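Keto/oxoacid ferredoxin oxidoreductase, gamma subunit (Geobacter sulfurreducens, PDB 3ON3) probably serves as the gamma subunit of a keto/oxoacid ferredoxin oxidoreductase, an enzyme acting on the oxo group of its donors. Local coordinates at residues B[167-170]-B[171-175]. Sequence-based numbering, arbitrary orientation.
Sequences NRKA and FQMGF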
loop_
_atom_site.group_PDB
_atom_site.type_symbol
_atom_site.label_atom_id
_atom_site.label_comp_id
_atom_site.label_asym_id
_atom_site.label_seq_id
_atom_site.Cartn_x
_atom_site.Cartn_y
_atom_site.Cartn_z
ATOM N N ASN B 167 -13.728 -13.105 -3.928
ATOM C CA ASN B 167 -12.764 -12.812 -2.886
ATOM C C ASN B 167 -13.126 -13.453 -1.540
ATOM O O ASN B 167 -12.253 -13.956 -0.846
ATOM C CB ASN B 167 -12.530 -11.303 -2.759
ATOM C CG ASN B 167 -11.726 -10.745 -3.932
ATOM O OD1 ASN B 167 -10.549 -10.452 -3.794
ATOM N ND2 ASN B 167 -12.361 -10.627 -5.095
ATOM N N ARG B 168 -14.406 -13.435 -1.170
ATOM C CA ARG B 168 -14.818 -14.151 0.032
ATOM C C ARG B 168 -14.401 -15.619 -0.064
ATOM O O ARG B 168 -13.834 -16.165 0.867
ATOM C CB ARG B 168 -16.334 -14.041 0.266
ATOM C CG ARG B 168 -16.920 -15.196 1.088
ATOM C CD ARG B 168 -16.487 -15.200 2.557
ATOM N NE ARG B 168 -16.859 -16.469 3.194
ATOM C CZ ARG B 168 -16.864 -16.711 4.506
ATOM N NH1 ARG B 168 -16.528 -15.770 5.374
ATOM N NH2 ARG B 168 -17.206 -17.909 4.953
ATOM N N LYS B 169 -14.695 -16.243 -1.206
ATOM C CA LYS B 169 -14.321 -17.630 -1.463
ATOM C C LYS B 169 -12.802 -17.857 -1.390
ATOM O O LYS B 169 -12.334 -18.828 -0.791
ATOM C CB LYS B 169 -14.877 -18.091 -2.814
ATOM C CG LYS B 169 -14.706 -19.589 -3.085
ATOM C CD LYS B 169 -15.353 -19.981 -4.406
ATOM C CE LYS B 169 -15.203 -21.467 -4.685
ATOM N NZ LYS B 169 -15.859 -22.284 -3.617
ATOM N N ALA B 170 -12.036 -16.957 -1.992
ATOM C CA ALA B 170 -10.582 -17.059 -1.983
ATOM C C ALA B 170 -10.061 -16.991 -0.556
ATOM O O ALA B 170 -9.186 -17.764 -0.156
ATOM C CB ALA B 170 -9.954 -15.931 -2.838
ATOM N N PHE B 171 -10.585 -16.036 0.197
ATOM C CA PHE B 171 -10.165 -15.843 1.574
ATOM C C PHE B 171 -10.489 -17.080 2.420
ATOM O O PHE B 171 -9.641 -17.575 3.161
ATOM C CB PHE B 171 -10.847 -14.600 2.149
ATOM C CG PHE B 171 -10.704 -14.454 3.644
ATOM C CD1 PHE B 171 -9.521 -13.976 4.200
ATOM C CD2 PHE B 171 -11.766 -14.759 4.491
ATOM C CE1 PHE B 171 -9.392 -13.827 5.580
ATOM C CE2 PHE B 171 -11.646 -14.618 5.881
ATOM C CZ PHE B 171 -10.463 -14.150 6.423
ATOM N N GLN B 172 -11.723 -17.567 2.307
ATOM C CA GLN B 172 -12.176 -18.734 3.067
ATOM C C GLN B 172 -11.317 -19.956 2.741
ATOM O O GLN B 172 -10.866 -20.663 3.630
ATOM C CB GLN B 172 -13.658 -19.020 2.767
ATOM C CG GLN B 172 -14.213 -20.251 3.454
ATOM C CD GLN B 172 -13.972 -20.241 4.950
ATOM O OE1 GLN B 172 -14.106 -19.218 5.606
ATOM N NE2 GLN B 172 -13.597 -21.384 5.485
HETATM N N MSE B 173 -11.075 -20.178 1.456
HETATM C CA MSE B 173 -10.287 -21.317 1.010
HETATM C C MSE B 173 -8.825 -21.262 1.424
HETATM O O MSE B 173 -8.242 -22.294 1.783
HETATM C CB MSE B 173 -10.393 -21.494 -0.497
HETATM C CG MSE B 173 -11.802 -21.810 -0.967
HETATM SE SE MSE B 173 -11.811 -22.681 -2.716
HETATM C CE MSE B 173 -11.056 -24.403 -2.178
ATOM N N GLY B 174 -8.217 -20.081 1.339
ATOM C CA GLY B 174 -6.865 -19.919 1.838
ATOM C C GLY B 174 -6.835 -20.348 3.306
ATOM O O GLY B 174 -5.970 -21.122 3.763
ATOM N N PHE B 175 -7.803 -19.820 4.042
ATOM C CA PHE B 175 -7.989 -20.080 5.459
ATOM C C PHE B 175 -8.111 -21.571 5.734
ATOM O O PHE B 175 -7.394 -22.112 6.570
ATOM C CB PHE B 175 -9.257 -19.362 5.929
ATOM C CG PHE B 175 -9.472 -19.386 7.411
ATOM C CD1 PHE B 175 -8.899 -18.411 8.222
ATOM C CD2 PHE B 175 -10.304 -20.338 7.987
ATOM C CE1 PHE B 175 -9.125 -18.401 9.582
ATOM C CE2 PHE B 175 -10.546 -20.332 9.358
ATOM C CZ PHE B 175 -9.958 -19.364 10.156
#
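With CG anti to the backbone N in both residues (chi1 155° in Arg168, 177° in Gln172) and each chain bent at chi2, the side chains of Arg168 and Gln172 run side by side in the same direction. They illustrate i to i+4 pairing along an alpha-helix, here the C-terminal helix 164-181 of this alpha/beta subunit. The amide oxygen of Gln172 sits over one face of the guanidinium, OE1 to Arg168 NH2 being 3.4 Å, with the two planes 31° apart; approached over the face, the N-H groups are poorly aimed, and the pair packs without a hydrogen bond. Each polar end is held by other partners: Arg168 NH1 forms a salt bridge with Glu152, while Gln172 receives a bond from Lys148 at OE1 and gives one to Glu176 through NE2. Replacing Arg168 by an alanine would take away the flat group that OE1 of Gln172 lies over and is likely to leave Glu152 without this salt-bridge partner, losing that link to helix 148-157.

One residue further on the same spacing returns in a more apolar form, as the Lys169 chain, straight as far as CE and bent only at its last bond, lies alongside selenomethionine Met173, CE to SE 4.1 Å. Beneath both pairs run regular backbone bonds, Gln172 N to Arg168 O at 2.9 Å and Met173 N to Lys169 O at 2.9 Å. Neighbouring helices are met mainly by other residues, although Met173 also touches Thr120 and Asp124 of helix 117-125. The Phe171 side chain packs on helix 148-157, touching Ala151 and Val155, and Ala170 meets Val134 of helix 131-143. On Met173, CG stands beside the backbone N, which is already bonded to the Lys169 carbonyl, and this brings CG to 3.0 Å from Lys169 O.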